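Local coordinates for PAN2-PAN3 deadenylation complex catalytic subunit pan2 (Neurospora crassa, PDB 4CZW), which is the catalytic subunit of a cytoplasmic poly(A)-nuclease complex that shortens the poly(A) tails of mRNA, here as its pseudo-ubiquitin-protease and exonuclease domains, at residues A[159-164]-A[168-173]; A[206-211]-A[280-285]; A[591-596]-A[608-613]. All coordinates share one frame; numbering follows the deposited sequence.

Contact 1. Residues A[159-164]-A[168-173]; sequences LERTLF and QPPNPL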
# COMPACT_ATOMS: atom_id res chain seq x y z
N LEU A 159 -16.12 6.75 -11.07
CA LEU A 159 -15.71 7.88 -10.24
C LEU A 159 -15.07 8.96 -11.10
O LEU A 159 -15.42 10.14 -11.01
CB LEU A 159 -14.74 7.42 -9.15
CG LEU A 159 -14.35 8.38 -8.02
CD1 LEU A 159 -13.92 7.58 -6.81
CD2 LEU A 159 -13.23 9.33 -8.43
N GLU A 160 -14.12 8.56 -11.94
CA GLU A 160 -13.38 9.49 -12.78
C GLU A 160 -14.28 10.11 -13.84
O GLU A 160 -14.12 11.28 -14.19
CB GLU A 160 -12.20 8.78 -13.44
CG GLU A 160 -11.18 8.19 -12.47
CD GLU A 160 -11.56 6.79 -12.00
OE1 GLU A 160 -12.75 6.43 -12.10
OE2 GLU A 160 -10.67 6.06 -11.52
N ARG A 161 -15.22 9.33 -14.35
CA ARG A 161 -16.16 9.82 -15.35
C ARG A 161 -17.04 10.92 -14.77
O ARG A 161 -17.29 11.94 -15.42
CB ARG A 161 -17.04 8.67 -15.88
CG ARG A 161 -17.91 9.06 -17.06
CD ARG A 161 -18.99 8.01 -17.31
NE ARG A 161 -19.92 7.92 -16.19
CZ ARG A 161 -20.99 8.69 -16.05
NH1 ARG A 161 -21.27 9.62 -16.95
NH2 ARG A 161 -21.79 8.53 -15.00
N THR A 162 -17.50 10.71 -13.55
CA THR A 162 -18.31 11.70 -12.84
C THR A 162 -17.47 12.93 -12.49
O THR A 162 -17.91 14.06 -12.64
CB THR A 162 -18.93 11.12 -11.56
OG1 THR A 162 -19.76 10.00 -11.89
CG2 THR A 162 -19.76 12.16 -10.83
N LEU A 163 -16.25 12.68 -12.03
CA LEU A 163 -15.32 13.74 -11.66
C LEU A 163 -15.01 14.66 -12.84
O LEU A 163 -15.08 15.88 -12.73
CB LEU A 163 -14.02 13.15 -11.10
CG LEU A 163 -12.89 14.14 -10.82
CD1 LEU A 163 -13.28 15.12 -9.73
CD2 LEU A 163 -11.61 13.40 -10.45
N PHE A 164 -14.66 14.05 -13.97
CA PHE A 164 -14.30 14.81 -15.16
C PHE A 164 -15.53 15.18 -15.99
O PHE A 164 -15.41 15.72 -17.09
CB PHE A 164 -13.31 14.01 -16.01
CG PHE A 164 -12.01 13.72 -15.30
CD1 PHE A 164 -11.46 14.64 -14.43
CD2 PHE A 164 -11.36 12.51 -15.50
CE1 PHE A 164 -10.27 14.37 -13.77
CE2 PHE A 164 -10.17 12.24 -14.85
CZ PHE A 164 -9.63 13.17 -13.98
N GLN A 168 -19.74 9.59 -21.79
CA GLN A 168 -19.44 8.18 -22.02
C GLN A 168 -18.27 7.75 -21.15
O GLN A 168 -17.39 8.56 -20.84
CB GLN A 168 -19.14 7.94 -23.50
CG GLN A 168 -20.26 8.35 -24.44
CD GLN A 168 -19.88 8.21 -25.90
OE1 GLN A 168 -18.74 7.88 -26.23
NE2 GLN A 168 -20.83 8.46 -26.79
N PRO A 169 -18.24 6.47 -20.75
CA PRO A 169 -17.13 5.95 -19.94
C PRO A 169 -15.80 6.02 -20.67
O PRO A 169 -15.68 5.53 -21.79
CB PRO A 169 -17.54 4.49 -19.67
CG PRO A 169 -18.50 4.16 -20.76
CD PRO A 169 -19.25 5.43 -21.03
N PRO A 170 -14.79 6.64 -20.03
CA PRO A 170 -13.46 6.82 -20.64
C PRO A 170 -12.66 5.53 -20.69
O PRO A 170 -12.90 4.62 -19.89
CB PRO A 170 -12.80 7.83 -19.70
CG PRO A 170 -13.43 7.57 -18.38
CD PRO A 170 -14.86 7.22 -18.68
N ASN A 171 -11.72 5.45 -21.63
CA ASN A 171 -10.83 4.30 -21.72
C ASN A 171 -9.61 4.50 -20.83
O ASN A 171 -9.15 5.63 -20.66
CB ASN A 171 -10.42 4.05 -23.17
CG ASN A 171 -9.52 5.15 -23.72
OD1 ASN A 171 -8.29 5.05 -23.64
ND2 ASN A 171 -10.12 6.19 -24.27
N PRO A 172 -9.08 3.40 -20.26
CA PRO A 172 -7.96 3.43 -19.31
C PRO A 172 -6.75 4.26 -19.74
O PRO A 172 -6.17 4.95 -18.91
CB PRO A 172 -7.58 1.95 -19.20
CG PRO A 172 -8.86 1.23 -19.43
CD PRO A 172 -9.60 2.04 -20.46
N LEU A 173 -6.39 4.20 -21.02
CA LEU A 173 -5.21 4.90 -21.51
C LEU A 173 -5.34 6.41 -21.35
O LEU A 173 -4.43 7.07 -20.84
CB LEU A 173 -4.95 4.54 -22.98
CG LEU A 173 -3.58 4.92 -23.57
CD1 LEU A 173 -3.16 3.89 -24.61
CD2 LEU A 173 -3.59 6.31 -24.19

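Contact 2. Residues A[206-211]-A[280-285]; sequences NKLCYP and KLWSTP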
# COMPACT_ATOMS: atom_id res chain seq x y z
N ASN A 206 6.60 15.90 -11.06
CA ASN A 206 7.30 17.15 -11.32
C ASN A 206 8.28 17.52 -10.21
O ASN A 206 8.16 17.05 -9.08
CB ASN A 206 6.30 18.29 -11.53
CG ASN A 206 5.56 18.18 -12.84
OD1 ASN A 206 4.46 17.65 -12.91
ND2 ASN A 206 6.18 18.69 -13.91
N LYS A 207 9.25 18.36 -10.55
CA LYS A 207 10.26 18.80 -9.59
C LYS A 207 10.20 20.31 -9.40
O LYS A 207 10.08 21.07 -10.36
CB LYS A 207 11.66 18.39 -10.05
CG LYS A 207 11.83 16.91 -10.31
CD LYS A 207 13.24 16.60 -10.79
CE LYS A 207 13.42 15.11 -11.08
NZ LYS A 207 14.79 14.81 -11.56
N LEU A 208 10.28 20.75 -8.15
CA LEU A 208 10.27 22.18 -7.84
C LEU A 208 11.55 22.85 -8.31
O LEU A 208 12.59 22.20 -8.43
CB LEU A 208 10.07 22.41 -6.34
CG LEU A 208 8.75 21.93 -5.74
CD1 LEU A 208 8.63 22.37 -4.29
CD2 LEU A 208 7.57 22.44 -6.56
N CYS A 209 11.47 24.15 -8.59
CA CYS A 209 12.62 24.90 -9.07
C CYS A 209 12.75 26.23 -8.33
O CYS A 209 11.77 26.97 -8.18
CB CYS A 209 12.52 25.14 -10.57
SG CYS A 209 13.95 25.97 -11.30
N TYR A 210 13.96 26.54 -7.87
CA TYR A 210 14.20 27.74 -7.08
C TYR A 210 15.09 28.74 -7.81
O TYR A 210 15.98 28.35 -8.56
CB TYR A 210 14.83 27.37 -5.73
CG TYR A 210 14.06 26.32 -4.97
CD1 TYR A 210 12.97 26.66 -4.18
CD2 TYR A 210 14.42 24.98 -5.05
CE1 TYR A 210 12.26 25.70 -3.48
CE2 TYR A 210 13.71 24.01 -4.35
CZ TYR A 210 12.64 24.38 -3.57
OH TYR A 210 11.94 23.41 -2.88
N PRO A 211 14.84 30.04 -7.60
CA PRO A 211 15.62 31.11 -8.23
C PRO A 211 16.99 31.29 -7.58
O PRO A 211 17.38 30.49 -6.74
CB PRO A 211 14.76 32.35 -8.02
CG PRO A 211 14.01 32.06 -6.76
CD PRO A 211 13.73 30.59 -6.79
N LYS A 280 16.17 27.57 4.27
CA LYS A 280 15.75 28.83 4.87
C LYS A 280 14.41 29.27 4.28
O LYS A 280 13.55 29.80 4.99
CB LYS A 280 16.80 29.92 4.64
CG LYS A 280 18.13 29.66 5.31
CD LYS A 280 19.06 30.85 5.16
CE LYS A 280 20.41 30.60 5.82
NZ LYS A 280 21.30 31.79 5.71
N LEU A 281 14.24 29.03 2.99
CA LEU A 281 13.00 29.38 2.29
C LEU A 281 11.83 28.55 2.80
O LEU A 281 10.75 29.08 3.08
CB LEU A 281 13.17 29.20 0.78
CG LEU A 281 11.99 29.62 -0.09
CD1 LEU A 281 11.76 31.12 -0.01
CD2 LEU A 281 12.20 29.18 -1.53
N TRP A 282 12.04 27.24 2.91
CA TRP A 282 10.99 26.32 3.34
C TRP A 282 10.65 26.47 4.82
O TRP A 282 9.56 26.09 5.25
CB TRP A 282 11.40 24.88 3.05
CG TRP A 282 10.96 24.38 1.71
CD1 TRP A 282 11.72 24.28 0.59
CD2 TRP A 282 9.66 23.92 1.36
NE1 TRP A 282 10.97 23.78 -0.45
CE2 TRP A 282 9.70 23.55 -0.00
CE3 TRP A 282 8.45 23.78 2.06
CZ2 TRP A 282 8.58 23.05 -0.68
CZ3 TRP A 282 7.35 23.29 1.39
CH2 TRP A 282 7.42 22.93 0.04
N SER A 283 11.58 27.03 5.59
CA SER A 283 11.37 27.21 7.02
C SER A 283 10.45 28.39 7.32
O SER A 283 10.04 28.59 8.46
CB SER A 283 12.71 27.39 7.74
OG SER A 283 13.33 28.61 7.36
N THR A 284 10.15 29.17 6.29
CA THR A 284 9.25 30.31 6.42
C THR A 284 7.86 29.84 6.84
O THR A 284 7.26 29.00 6.17
CB THR A 284 9.14 31.10 5.10
OG1 THR A 284 10.45 31.53 4.70
CG2 THR A 284 8.25 32.32 5.28
N PRO A 285 7.35 30.37 7.96
CA PRO A 285 6.04 29.98 8.48
C PRO A 285 4.89 30.28 7.52
O PRO A 285 4.74 31.42 7.09
CB PRO A 285 5.91 30.81 9.77
CG PRO A 285 6.85 31.95 9.58
CD PRO A 285 7.99 31.39 8.80

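Contact 3. Residues A[591-596]-A[608-613]; sequences YLLKED and AQTALK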
# COMPACT_ATOMS: atom_id res chain seq x y z
N TYR A 591 -8.15 -33.56 23.96
CA TYR A 591 -9.08 -33.55 25.08
C TYR A 591 -10.54 -33.52 24.64
O TYR A 591 -11.41 -34.06 25.32
CB TYR A 591 -8.78 -32.36 25.99
CG TYR A 591 -9.56 -32.38 27.29
CD1 TYR A 591 -9.16 -33.18 28.35
CD2 TYR A 591 -10.68 -31.58 27.46
CE1 TYR A 591 -9.86 -33.20 29.54
CE2 TYR A 591 -11.39 -31.59 28.65
CZ TYR A 591 -10.98 -32.40 29.68
OH TYR A 591 -11.68 -32.42 30.87
N LEU A 592 -10.81 -32.88 23.50
CA LEU A 592 -12.18 -32.71 23.04
C LEU A 592 -12.54 -33.68 21.91
O LEU A 592 -13.71 -34.01 21.72
CB LEU A 592 -12.41 -31.27 22.58
CG LEU A 592 -12.13 -30.18 23.61
CD1 LEU A 592 -12.38 -28.80 23.01
CD2 LEU A 592 -12.96 -30.38 24.86
N LEU A 593 -11.53 -34.13 21.17
CA LEU A 593 -11.77 -35.02 20.03
C LEU A 593 -11.14 -36.39 20.25
O LEU A 593 -11.36 -37.31 19.45
CB LEU A 593 -11.23 -34.40 18.74
CG LEU A 593 -11.79 -33.04 18.32
CD1 LEU A 593 -11.03 -32.50 17.12
CD2 LEU A 593 -13.28 -33.15 18.01
N LYS A 594 -10.37 -36.52 21.32
CA LYS A 594 -9.62 -37.74 21.61
C LYS A 594 -8.74 -38.15 20.42
O LYS A 594 -8.71 -39.32 20.04
CB LYS A 594 -10.56 -38.90 21.98
CG LYS A 594 -11.07 -38.86 23.41
CD LYS A 594 -12.56 -38.58 23.46
CE LYS A 594 -13.11 -38.79 24.86
NZ LYS A 594 -14.56 -38.45 24.95
N GLU A 595 -8.03 -37.18 19.85
CA GLU A 595 -7.18 -37.44 18.70
C GLU A 595 -5.73 -37.03 18.95
O GLU A 595 -5.46 -36.06 19.65
CB GLU A 595 -7.71 -36.70 17.47
CG GLU A 595 -9.10 -37.11 17.03
CD GLU A 595 -9.54 -36.41 15.76
OE1 GLU A 595 -8.68 -35.79 15.09
OE2 GLU A 595 -10.74 -36.46 15.43
N ASP A 596 -4.80 -37.79 18.37
CA ASP A 596 -3.39 -37.42 18.39
C ASP A 596 -3.00 -36.89 17.02
O ASP A 596 -2.83 -37.65 16.07
CB ASP A 596 -2.52 -38.62 18.78
CG ASP A 596 -1.07 -38.23 19.01
OD1 ASP A 596 -0.79 -37.03 19.16
OD2 ASP A 596 -0.22 -39.14 19.05
N ALA A 608 -6.42 -27.58 9.64
CA ALA A 608 -7.58 -26.76 9.34
C ALA A 608 -8.86 -27.53 9.67
O ALA A 608 -9.80 -26.97 10.23
CB ALA A 608 -7.57 -26.35 7.87
N GLN A 609 -8.88 -28.81 9.31
CA GLN A 609 -10.00 -29.69 9.61
C GLN A 609 -10.15 -29.88 11.11
O GLN A 609 -11.27 -29.98 11.62
CB GLN A 609 -9.82 -31.04 8.92
CG GLN A 609 -9.93 -30.99 7.41
CD GLN A 609 -9.48 -32.28 6.75
OE1 GLN A 609 -8.61 -32.98 7.27
NE2 GLN A 609 -10.06 -32.60 5.61
N THR A 610 -9.02 -29.93 11.81
CA THR A 610 -9.02 -30.09 13.26
C THR A 610 -9.69 -28.91 13.95
O THR A 610 -10.54 -29.09 14.83
CB THR A 610 -7.59 -30.24 13.81
OG1 THR A 610 -6.97 -31.40 13.24
CG2 THR A 610 -7.60 -30.37 15.33
N ALA A 611 -9.31 -27.70 13.54
CA ALA A 611 -9.89 -26.48 14.09
C ALA A 611 -11.39 -26.41 13.81
O ALA A 611 -12.16 -25.95 14.65
CB ALA A 611 -9.18 -25.26 13.52
N LEU A 612 -11.78 -26.87 12.63
CA LEU A 612 -13.19 -26.89 12.25
C LEU A 612 -13.97 -27.86 13.14
O LEU A 612 -15.08 -27.56 13.57
CB LEU A 612 -13.35 -27.28 10.78
CG LEU A 612 -14.78 -27.31 10.25
CD1 LEU A 612 -15.44 -25.95 10.40
CD2 LEU A 612 -14.82 -27.77 8.80
N LYS A 613 -13.37 -29.01 13.41
CA LYS A 613 -13.97 -30.00 14.31
C LYS A 613 -14.12 -29.43 15.71
O LYS A 613 -15.13 -29.65 16.38
CB LYS A 613 -13.14 -31.28 14.34
CG LYS A 613 -13.20 -32.11 13.08
CD LYS A 613 -12.33 -33.36 13.21
CE LYS A 613 -12.49 -34.28 12.01
NZ LYS A 613 -11.65 -35.50 12.15

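Contact 1. Residues A[159-164]-A[168-173]
Arg161 lies along the Gln168-Pro169-Pro170 backbone with the hydrocarbon part of its side chain. Arg161 CB comes first and meets the proline ring at Pro170 CD, 3.8 Å away, where the arginine chain and the ring cross at about a right angle. Arg161 CG, placed anti to the backbone N (chi1 -172°), touches the carbonyl oxygen Gln168 O at 3.8 Å and also lies near Pro170 CD. Arg161 CD reaches the next backbone position, 3.8 Å from Pro169 CA. There the chain bends (chi3 64°), and the guanidinium group finds its partners just beyond the two segments: NH2 forms a salt bridge with Glu158, at the start of the same helix, and NH1 a weak hydrogen bond to the carbonyl oxygen of Asn167. Across the segments the contact is therefore made by touches of the arginine methylenes on proline carbons and a carbonyl oxygen, at the protein surface. It sits in the short connection between helices 158-163 and 172-180 of the pseudo-ubiquitin-protease domain, a region thought to be catalytically inactive and to act as a scaffold. The helix 158-163 ends before Phe164, the two prolines run back past it, and Asn171 caps the next helix, 172-180. Leu159 and Leu163 turn to Leu62 of helix 61-71, while Glu160, Phe164 and Pro170 all touch Leu175 of helix 172-180.

Contact 2. Residues A[206-211]-A[280-285]
Tyr210 and Trp282 meet rim to rim, neither ring lying over the face of the other. The phenol plane and the five-membered ring of the indole stand at 75° to each other, with their centroids 5.8 Å apart. What joins them is a hydrogen bond from Trp282 NE1 to Tyr210 OH, 2.6 Å long and nearly straight at 176°; the hydroxyl oxygen lies in the plane of the indole, directly off its N-H edge. Tyr210 CG is anti to its carbonyl carbon (chi1 -53°), which places the ring beside Leu281 and Trp282 and brings the hydroxyl to the indole. Leu208, two residues earlier, reaches the same indole at its edge: Leu208 CD1 is 3.7 Å from Trp282 CZ2, the two side chains crossing at about a right angle. Leu281 approaches the tyrosine ring obliquely, with Leu281 CD2 3.7 Å from Tyr210 CD1. The tyrosine thus touches two consecutive residues of helix 276-282: ring carbons touch Leu281, while the hydroxyl, with CZ and CE1 behind it, faces Trp282. Outside the two segments, Trp287 packs edge-to-face with Trp282, and Met386 and Pro387 of strand 385-394 also touch the indole. The contact joins the chain just after the short strand 206-207 to helix 276-282 in the pseudo-ubiquitin-protease domain, where strand 206-207 pairs in parallel with strand 266-270. Chemically, the buried indole N-H is satisfied by a hydroxyl that also hydrogen-bonds to the carbonyl oxygen of Thr271, so one phenol oxygen links the indole to the backbone, while leucine methyls supply the apolar contacts alongside.

Contact 3. Residues A[591-596]-A[608-613]
Leu593 and Glu595, in segment 591-596, which continues from helix 585-592, pack against Thr610 and Lys613 of helix 604-623. Both segments belong to the exonuclease domain, an RNase H-like fold of the DEDD type, in which the long helix carries Asp607, probably a ligand of a catalytic metal, as in related nucleases, near its start. The apolar part centres on Leu593. Its CG is anti to the carbonyl carbon (chi1 -59°), which directs the two methyls at the helix; Leu593 CD1 lies 3.7 Å from Lys613 CB, and Leu593 CD2 is 4.1 Å from the same carbon. The leucine and lysine side chains cross at a slant. Leu593 CD1 also comes up to the preceding helical turn, 4.1 Å from the carbonyl oxygen Thr610 O and 4.4 Å from Thr610 CG2. Farther along the helix, Leu614 and Lys617 continue the surface on which Leu593 rests.

Thr610 OG1 is turned back to its own helix, where it hydrogen-bonds to the carbonyl oxygen of Glu606. The Thr610 side chain also touches Leu585 and Ala589 of helix 585-592. It is about 5 Å from the side chain of Asp607, so the contact lies close to the probable metal site.

Charge pairing completes the contact. Lys594 has a positive phi, where the chain leaves helical geometry, and the next residue, Glu595, extends its side chain toward Lys613. The two extended chains cross at about a right angle, and a salt bridge closes between Glu595 OE2 and Lys613 NZ at 3.5 Å.

Overall arrangement
The three contacts follow one another along the chain without overlap. Contacts 1 and 2 both belong to the pseudo-ubiquitin-protease domain, with centres about 34 Å apart and nearest atoms about 15 Å apart: the first sets helix 158-163 against the loop leading into helix 172-180, the second joins a strand end and a helix separated by 68 residues. Contact 3 lies in the exonuclease domain, its centre about 53 Å from that of contact 1 and about 65 Å from that of contact 2, on the opposite side of the chain's centre from contact 2. Two contacts thus lie within the scaffold domain, away from both zinc sites, and only the third adjoins residues thought to hold the catalytic metals.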